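Local coordinates for protein RNA-dependent RNA Polymerase (Bombyx mori cytoplasmic polyhedrosis virus, PDB 6TZ0) that catalyses RNA synthesis from an RNA template, transcribing the viral double-stranded genome into plus strands and probably also making the complementary minus strands, at residues S352-A355 and A356-R360; G635-P638 and S639-D643; S645-H648 and T649-Q653. All coordinates share one frame; numbering follows the deposited sequence.

Interaction 1. Residues S352-A355 and A356-R360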
loop_
_atom_site.group_PDB
_atom_site.type_symbol
_atom_site.label_atom_id
_atom_site.label_comp_id
_atom_site.label_asym_id
_atom_site.label_seq_id
_atom_site.Cartn_x
_atom_site.Cartn_y
_atom_site.Cartn_z
ATOM N N SER A 352 11.295 -14.747 5.805
ATOM C CA SER A 352 10.273 -14.674 4.772
ATOM C C SER A 352 10.609 -13.682 3.673
ATOM O O SER A 352 9.839 -13.555 2.714
ATOM C CB SER A 352 8.926 -14.308 5.391
ATOM O OG SER A 352 7.933 -14.158 4.393
ATOM N N LEU A 353 11.742 -12.988 3.786
ATOM C CA LEU A 353 12.097 -11.958 2.819
ATOM C C LEU A 353 12.461 -12.558 1.469
ATOM O O LEU A 353 12.190 -11.958 0.425
ATOM C CB LEU A 353 13.242 -11.124 3.390
ATOM C CG LEU A 353 13.770 -9.852 2.745
ATOM C CD1 LEU A 353 14.143 -8.905 3.851
ATOM C CD2 LEU A 353 14.999 -10.162 1.922
ATOM N N ASP A 354 13.056 -13.747 1.463
ATOM C CA ASP A 354 13.473 -14.357 0.209
ATOM C C ASP A 354 12.294 -14.966 -0.540
ATOM O O ASP A 354 12.426 -15.319 -1.713
ATOM C CB ASP A 354 14.537 -15.416 0.491
ATOM C CG ASP A 354 15.405 -15.722 -0.709
ATOM O OD1 ASP A 354 15.254 -15.067 -1.753
ATOM O OD2 ASP A 354 16.253 -16.632 -0.607
ATOM N N ALA A 355 11.145 -15.106 0.115
ATOM C CA ALA A 355 9.953 -15.629 -0.530
ATOM C C ALA A 355 8.891 -14.571 -0.768
ATOM O O ALA A 355 7.965 -14.813 -1.546
ATOM C CB ALA A 355 9.351 -16.757 0.309
ATOM N N ALA A 356 8.995 -13.419 -0.119
ATOM C CA ALA A 356 7.983 -12.391 -0.303
ATOM C C ALA A 356 8.360 -11.385 -1.379
ATOM O O ALA A 356 7.491 -10.921 -2.124
ATOM C CB ALA A 356 7.731 -11.664 1.019
ATOM N N VAL A 357 9.643 -11.036 -1.486
ATOM C CA VAL A 357 10.055 -9.864 -2.244
ATOM C C VAL A 357 11.239 -10.141 -3.162
ATOM O O VAL A 357 11.699 -9.234 -3.855
ATOM C CB VAL A 357 10.355 -8.698 -1.269
ATOM C CG1 VAL A 357 11.708 -8.850 -0.589
ATOM C CG2 VAL A 357 10.119 -7.309 -1.879
ATOM N N PHE A 358 11.727 -11.372 -3.230
ATOM C CA PHE A 358 12.866 -11.645 -4.101
ATOM C C PHE A 358 12.377 -11.819 -5.537
ATOM O O PHE A 358 11.416 -12.557 -5.768
ATOM C CB PHE A 358 13.608 -12.900 -3.650
ATOM C CG PHE A 358 14.978 -13.055 -4.258
ATOM C CD1 PHE A 358 16.075 -12.444 -3.679
ATOM C CD2 PHE A 358 15.162 -13.772 -5.422
ATOM C CE1 PHE A 358 17.333 -12.576 -4.233
ATOM C CE2 PHE A 358 16.412 -13.888 -5.989
ATOM C CZ PHE A 358 17.498 -13.297 -5.389
ATOM N N PRO A 359 13.019 -11.184 -6.517
ATOM C CA PRO A 359 12.502 -11.223 -7.889
ATOM C C PRO A 359 12.751 -12.559 -8.566
ATOM O O PRO A 359 13.640 -13.320 -8.186
ATOM C CB PRO A 359 13.283 -10.108 -8.586
ATOM C CG PRO A 359 14.542 -10.034 -7.839
ATOM C CD PRO A 359 14.213 -10.332 -6.413
ATOM N N ARG A 360 11.963 -12.832 -9.601
ATOM C CA ARG A 360 12.082 -14.092 -10.318
ATOM C C ARG A 360 11.685 -13.930 -11.777
ATOM O O ARG A 360 11.025 -12.962 -12.156
ATOM C CB ARG A 360 11.242 -15.178 -9.659
ATOM C CG ARG A 360 9.764 -14.912 -9.629
ATOM C CD ARG A 360 9.107 -16.089 -8.959
ATOM N NE ARG A 360 7.657 -16.001 -8.927
ATOM C CZ ARG A 360 6.880 -16.986 -8.501
ATOM N NH1 ARG A 360 7.426 -18.120 -8.090
ATOM N NH2 ARG A 360 5.564 -16.849 -8.498
#

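Interaction 2. Residues G635-P638 and S639-D643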
loop_
_atom_site.group_PDB
_atom_site.type_symbol
_atom_site.label_atom_id
_atom_site.label_comp_id
_atom_site.label_asym_id
_atom_site.label_seq_id
_atom_site.Cartn_x
_atom_site.Cartn_y
_atom_site.Cartn_z
ATOM N N GLY A 635 14.363 -5.693 -9.683
ATOM C CA GLY A 635 13.447 -6.245 -10.661
ATOM C C GLY A 635 12.194 -6.815 -10.036
ATOM O O GLY A 635 11.591 -7.753 -10.563
ATOM N N THR A 636 11.819 -6.274 -8.892
ATOM C CA THR A 636 10.564 -6.573 -8.232
ATOM C C THR A 636 9.643 -5.402 -8.577
ATOM O O THR A 636 9.963 -4.589 -9.445
ATOM C CB THR A 636 10.838 -6.786 -6.736
ATOM O OG1 THR A 636 12.032 -7.558 -6.606
ATOM C CG2 THR A 636 9.750 -7.608 -6.047
ATOM N N TYR A 637 8.482 -5.312 -7.941
ATOM C CA TYR A 637 7.711 -4.096 -8.012
ATOM C C TYR A 637 7.446 -3.629 -6.587
ATOM O O TYR A 637 7.032 -4.443 -5.750
ATOM C CB TYR A 637 6.396 -4.310 -8.762
ATOM C CG TYR A 637 5.804 -3.015 -9.237
ATOM C CD1 TYR A 637 6.309 -2.386 -10.364
ATOM C CD2 TYR A 637 4.778 -2.398 -8.542
ATOM C CE1 TYR A 637 5.794 -1.194 -10.799
ATOM C CE2 TYR A 637 4.258 -1.202 -8.971
ATOM C CZ TYR A 637 4.769 -0.607 -10.096
ATOM O OH TYR A 637 4.250 0.586 -10.527
ATOM N N PRO A 638 7.676 -2.347 -6.271
ATOM C CA PRO A 638 7.819 -1.952 -4.855
ATOM C C PRO A 638 6.544 -2.047 -4.037
ATOM O O PRO A 638 6.616 -2.343 -2.838
ATOM C CB PRO A 638 8.315 -0.502 -4.955
ATOM C CG PRO A 638 8.911 -0.392 -6.314
ATOM C CD PRO A 638 8.077 -1.267 -7.185
ATOM N N SER A 639 5.394 -1.746 -4.638
ATOM C CA SER A 639 4.048 -1.969 -4.106
ATOM C C SER A 639 3.689 -1.114 -2.889
ATOM O O SER A 639 2.566 -1.199 -2.385
ATOM C CB SER A 639 3.822 -3.455 -3.796
ATOM O OG SER A 639 2.514 -3.679 -3.305
ATOM N N GLY A 640 4.607 -0.270 -2.432
ATOM C CA GLY A 640 4.294 0.777 -1.483
ATOM C C GLY A 640 4.347 2.094 -2.220
ATOM O O GLY A 640 4.680 3.146 -1.670
ATOM N N ARG A 641 4.018 2.010 -3.496
ATOM C CA ARG A 641 4.209 3.056 -4.478
ATOM C C ARG A 641 2.847 3.652 -4.835
ATOM O O ARG A 641 1.800 3.124 -4.459
ATOM C CB ARG A 641 4.917 2.438 -5.681
ATOM C CG ARG A 641 5.623 3.349 -6.620
ATOM C CD ARG A 641 6.338 2.511 -7.642
ATOM N NE ARG A 641 6.989 3.321 -8.655
ATOM C CZ ARG A 641 7.657 2.819 -9.681
ATOM N NH1 ARG A 641 8.218 3.631 -10.556
ATOM N NH2 ARG A 641 7.758 1.507 -9.832
ATOM N N ALA A 642 2.859 4.780 -5.544
ATOM C CA ALA A 642 1.601 5.441 -5.871
ATOM C C ALA A 642 0.834 4.678 -6.942
ATOM O O ALA A 642 -0.378 4.473 -6.817
ATOM C CB ALA A 642 1.859 6.880 -6.307
ATOM N N ASP A 643 1.528 4.209 -7.976
ATOM C CA ASP A 643 0.901 3.553 -9.119
ATOM C C ASP A 643 0.961 2.035 -9.041
ATOM O O ASP A 643 1.112 1.378 -10.069
ATOM C CB ASP A 643 1.534 4.044 -10.419
ATOM C CG ASP A 643 3.040 3.849 -10.464
ATOM O OD1 ASP A 643 3.643 3.410 -9.464
ATOM O OD2 ASP A 643 3.631 4.143 -11.520
#

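Interaction 3. Residues S645-H648 and T649-Q653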
loop_
_atom_site.group_PDB
_atom_site.type_symbol
_atom_site.label_atom_id
_atom_site.label_comp_id
_atom_site.label_asym_id
_atom_site.label_seq_id
_atom_site.Cartn_x
_atom_site.Cartn_y
_atom_site.Cartn_z
ATOM N N SER A 645 -1.331 -0.458 -7.888
ATOM C CA SER A 645 -2.479 -1.231 -8.333
ATOM C C SER A 645 -2.853 -0.894 -9.767
ATOM O O SER A 645 -3.248 -1.788 -10.533
ATOM C CB SER A 645 -3.658 -0.986 -7.393
ATOM O OG SER A 645 -4.818 -1.667 -7.824
ATOM N N THR A 646 -2.699 0.378 -10.145
ATOM C CA THR A 646 -3.038 0.812 -11.491
ATOM C C THR A 646 -2.125 0.201 -12.533
ATOM O O THR A 646 -2.584 -0.066 -13.643
ATOM C CB THR A 646 -2.978 2.333 -11.610
ATOM O OG1 THR A 646 -1.637 2.776 -11.401
ATOM C CG2 THR A 646 -3.874 2.980 -10.584
ATOM N N HIS A 647 -0.857 -0.040 -12.189
ATOM C CA HIS A 647 0.071 -0.670 -13.122
ATOM C C HIS A 647 -0.395 -2.060 -13.522
ATOM O O HIS A 647 -0.520 -2.362 -14.716
ATOM C CB HIS A 647 1.465 -0.747 -12.511
ATOM C CG HIS A 647 2.469 -1.421 -13.390
ATOM N ND1 HIS A 647 2.666 -2.784 -13.388
ATOM C CD2 HIS A 647 3.336 -0.920 -14.296
ATOM C CE1 HIS A 647 3.604 -3.093 -14.262
ATOM N NE2 HIS A 647 4.029 -1.980 -14.827
ATOM N N HIS A 648 -0.675 -2.910 -12.534
ATOM C CA HIS A 648 -1.082 -4.277 -12.826
ATOM C C HIS A 648 -2.454 -4.319 -13.478
ATOM O O HIS A 648 -2.672 -5.123 -14.391
ATOM C CB HIS A 648 -1.071 -5.116 -11.551
ATOM C CG HIS A 648 0.259 -5.151 -10.867
ATOM N ND1 HIS A 648 1.376 -5.719 -11.435
ATOM C CD2 HIS A 648 0.638 -4.734 -9.640
ATOM C CE1 HIS A 648 2.396 -5.623 -10.603
ATOM N NE2 HIS A 648 1.974 -5.027 -9.506
ATOM N N THR A 649 -3.357 -3.412 -13.084
ATOM C CA THR A 649 -4.685 -3.367 -13.689
ATOM C C THR A 649 -4.618 -2.976 -15.163
ATOM O O THR A 649 -5.212 -3.648 -16.021
ATOM C CB THR A 649 -5.563 -2.387 -12.923
ATOM O OG1 THR A 649 -5.623 -2.777 -11.550
ATOM C CG2 THR A 649 -6.955 -2.391 -13.494
ATOM N N VAL A 650 -3.877 -1.902 -15.472
ATOM C CA VAL A 650 -3.732 -1.432 -16.846
ATOM C C VAL A 650 -3.033 -2.471 -17.707
ATOM O O VAL A 650 -3.484 -2.771 -18.819
ATOM C CB VAL A 650 -2.996 -0.078 -16.863
ATOM C CG1 VAL A 650 -2.525 0.270 -18.248
ATOM C CG2 VAL A 650 -3.919 1.021 -16.389
ATOM N N LEU A 651 -1.964 -3.081 -17.186
ATOM C CA LEU A 651 -1.199 -4.050 -17.964
ATOM C C LEU A 651 -2.006 -5.308 -18.258
ATOM O O LEU A 651 -1.965 -5.826 -19.382
ATOM C CB LEU A 651 0.096 -4.384 -17.221
ATOM C CG LEU A 651 1.167 -5.268 -17.861
ATOM C CD1 LEU A 651 2.507 -4.756 -17.445
ATOM C CD2 LEU A 651 1.057 -6.697 -17.399
ATOM N N LEU A 652 -2.765 -5.805 -17.277
ATOM C CA LEU A 652 -3.519 -7.029 -17.510
ATOM C C LEU A 652 -4.711 -6.790 -18.424
ATOM O O LEU A 652 -5.002 -7.628 -19.295
ATOM C CB LEU A 652 -3.958 -7.628 -16.179
ATOM C CG LEU A 652 -2.826 -8.246 -15.363
ATOM C CD1 LEU A 652 -3.313 -8.580 -13.971
ATOM C CD2 LEU A 652 -2.293 -9.471 -16.069
ATOM N N GLN A 653 -5.398 -5.646 -18.274
ATOM C CA GLN A 653 -6.510 -5.376 -19.177
ATOM C C GLN A 653 -6.013 -5.099 -20.587
ATOM O O GLN A 653 -6.681 -5.477 -21.557
ATOM C CB GLN A 653 -7.373 -4.227 -18.647
ATOM C CG GLN A 653 -6.852 -2.827 -18.835
ATOM C CD GLN A 653 -7.693 -1.813 -18.116
ATOM O OE1 GLN A 653 -8.589 -2.158 -17.360
ATOM N NE2 GLN A 653 -7.436 -0.546 -18.382
#

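Interaction 1. Residues S352-A355 and A356-R360
At the C-terminal end of helix 349-356, the chain unwinds round a contact between Asp354 and Phe358. Asp354 lies on the last turn and Phe358 follows in the loop. Both side chains point the same way and lie side by side. CG is anti to the backbone N in each (chi1 -158° in Asp354, -165° in Phe358). The carboxylate of Asp354 therefore runs beside the root of the ring. Asp354 OD1 comes to 3.2 Å from Phe358 CG, the ring atom that carries CB. The carboxylate and ring planes are steeply inclined, 74° apart. One face of the ring is met by the next residue, with Pro359 CD 3.5 Å above the ring plane of Phe358 and offset toward its rim.

The backbone bonds weaken as the helix ends. Ala356 N gives a weak bond to Ser352 O at 3.0 Å, and Val357 N gives another to Leu353 O at 3.3 Å. Ser352 O also receives Ala355 N, one residue nearer than in a regular alpha-helix. Val357 is the first residue to leave helical angles. Its CG1 lies 4.0 Å from Leu353 CG, an apolar contact of obliquely crossing side chains.

This helix end belongs to the central polymerase region, and the loop leads on to strand 370-375. Ala355 touches Arg485, a residue seen to bind UTP. Beyond the turn, Arg360 NH2 bonds to Ala549 O, which in sequence lies between the magnesium-binding Asp547 and the UTP-binding Asp552. Phe358 packs on Arg469 of the neighbouring Viral structural protein 4 chain, whose NH2 also makes a long, weak ion pair with Asp354 OD1.

Interaction 2. Residues G635-P638 and S639-D643
Tyr637 reaches across the loop toward Arg641 and Asp643, and both side chains cross it at about a right angle. The Tyr637 ring and the Arg641 guanidinium are only moderately inclined, with planes 30° apart. Arg641 NH2 approaches the ring obliquely, 3.5 Å from Tyr637 CE1. The arginine side chain is extended from CG to NE, which carries the guanidinium past the hydroxyl end of the tyrosine. Pro638 lies on the same side of the ring as Arg641 NH2. Its CD is 3.5 Å above the Tyr637 ring plane, toward the rim, and 3.8 Å from Arg641 NH2.

The tyrosine hydroxyl ends beside Asp643. Tyr637 OH is 3.1 Å from Asp643 OD1 and 3.3 Å from Asp643 O. Either could take the hydroxyl proton in a weak bond, and which one does is not settled. Asp643 CG sits between its backbone N and carbonyl carbon (chi1 56°), which folds the carboxylate back toward the hydroxyl. Asp643 OD1 also lies 3.4 Å from Arg641 NE, but well out of the guanidinium plane, so this salt bridge rests on charge alone. The main polar partner of Arg641 is Glu612, which makes a salt bridge with its NH1.

The Ser-Gly pair at 639-640 and the helix that follows are consistent with polymerase motif B. In related polymerases this loop lies beside the nucleotide and template. Ser639 takes a positive phi of 68°, turning the chain out of Pro638.

The segment links strand 628-631 to helix 644-665, with Asp643 at the N-cap position. Ser639 and Tyr637 touch Asp552 of helix 551-554. Asp643 packs on helix 501-508, and Tyr637 stacks on His647 of helix 644-665.

Interaction 3. Residues S645-H648 and T649-Q653
Thr649 reaches back one turn to Ser645 within the first turns of helix 644-665, which is consistent with the helix of polymerase motif B. Its CB lies 3.4 Å from Ser645 O. From there OG1 runs beside the backbone N, anti to the carbonyl carbon (chi1 -57°). This puts the hydroxyl over the preceding turn. Thr649 OG1 donates to Ser645 O at 2.8 Å, coming from above the carbonyl plane, 40° out of it. The same oxygen receives Thr649 N at 3.0 Å, tilted much less from that plane. Ser645 O is thus gripped twice by one residue, and the hydroxyl of a buried threonine is satisfied inside the helix. The Thr649 side chain also packs on Ile677 of strand 672-677 and on Tyr511.

The next three backbone bonds continue the regular alpha-helix. Val650 N bonds to Thr646 O at 2.9 Å, and Leu651 N and Leu652 N bond to His647 O and His648 O. All are fairly straight. Val650 CG2 also lies near Thr646 O.

On another flank of the helix, His648 meets the nucleotide site, where its NE2 makes a weak hydrogen bond to OD1 of the UTP-binding Asp552. His648 ND1 lies at the edge of the His647 ring, in its plane. His647 meets Tyr563 of helix 557-573 edge-to-face. One turn on, Leu651 lies alongside His647, with CG anti to the backbone N in both residues. The two side chains point the same way, and the methyl Leu651 CD1 sits obliquely 3.8 Å from the ring atom His647 CE1.

How the interactions relate
All three contacts are local and lie in the central polymerase region, but their burial differs. Interaction 3 is a buried helical run. Interactions 1 and 2 are only partly buried, and interaction 1 alone meets the Viral structural protein 4 chain. Regular backbone bonds dominate interaction 3. Interaction 1 keeps only two weak bonds across its segments, while interaction 2 relies on an aromatic ring, charges and weak hydroxyl bonding. Interactions 1 and 2 touch, with a probable hydrogen bond between Val357 O and Thr636 OG1. Interactions 2 and 3 are joined by the chain itself and by Tyr637, which meets both histidines. Interactions 1 and 3 do not touch, and their nearest atoms are about 11 Å apart.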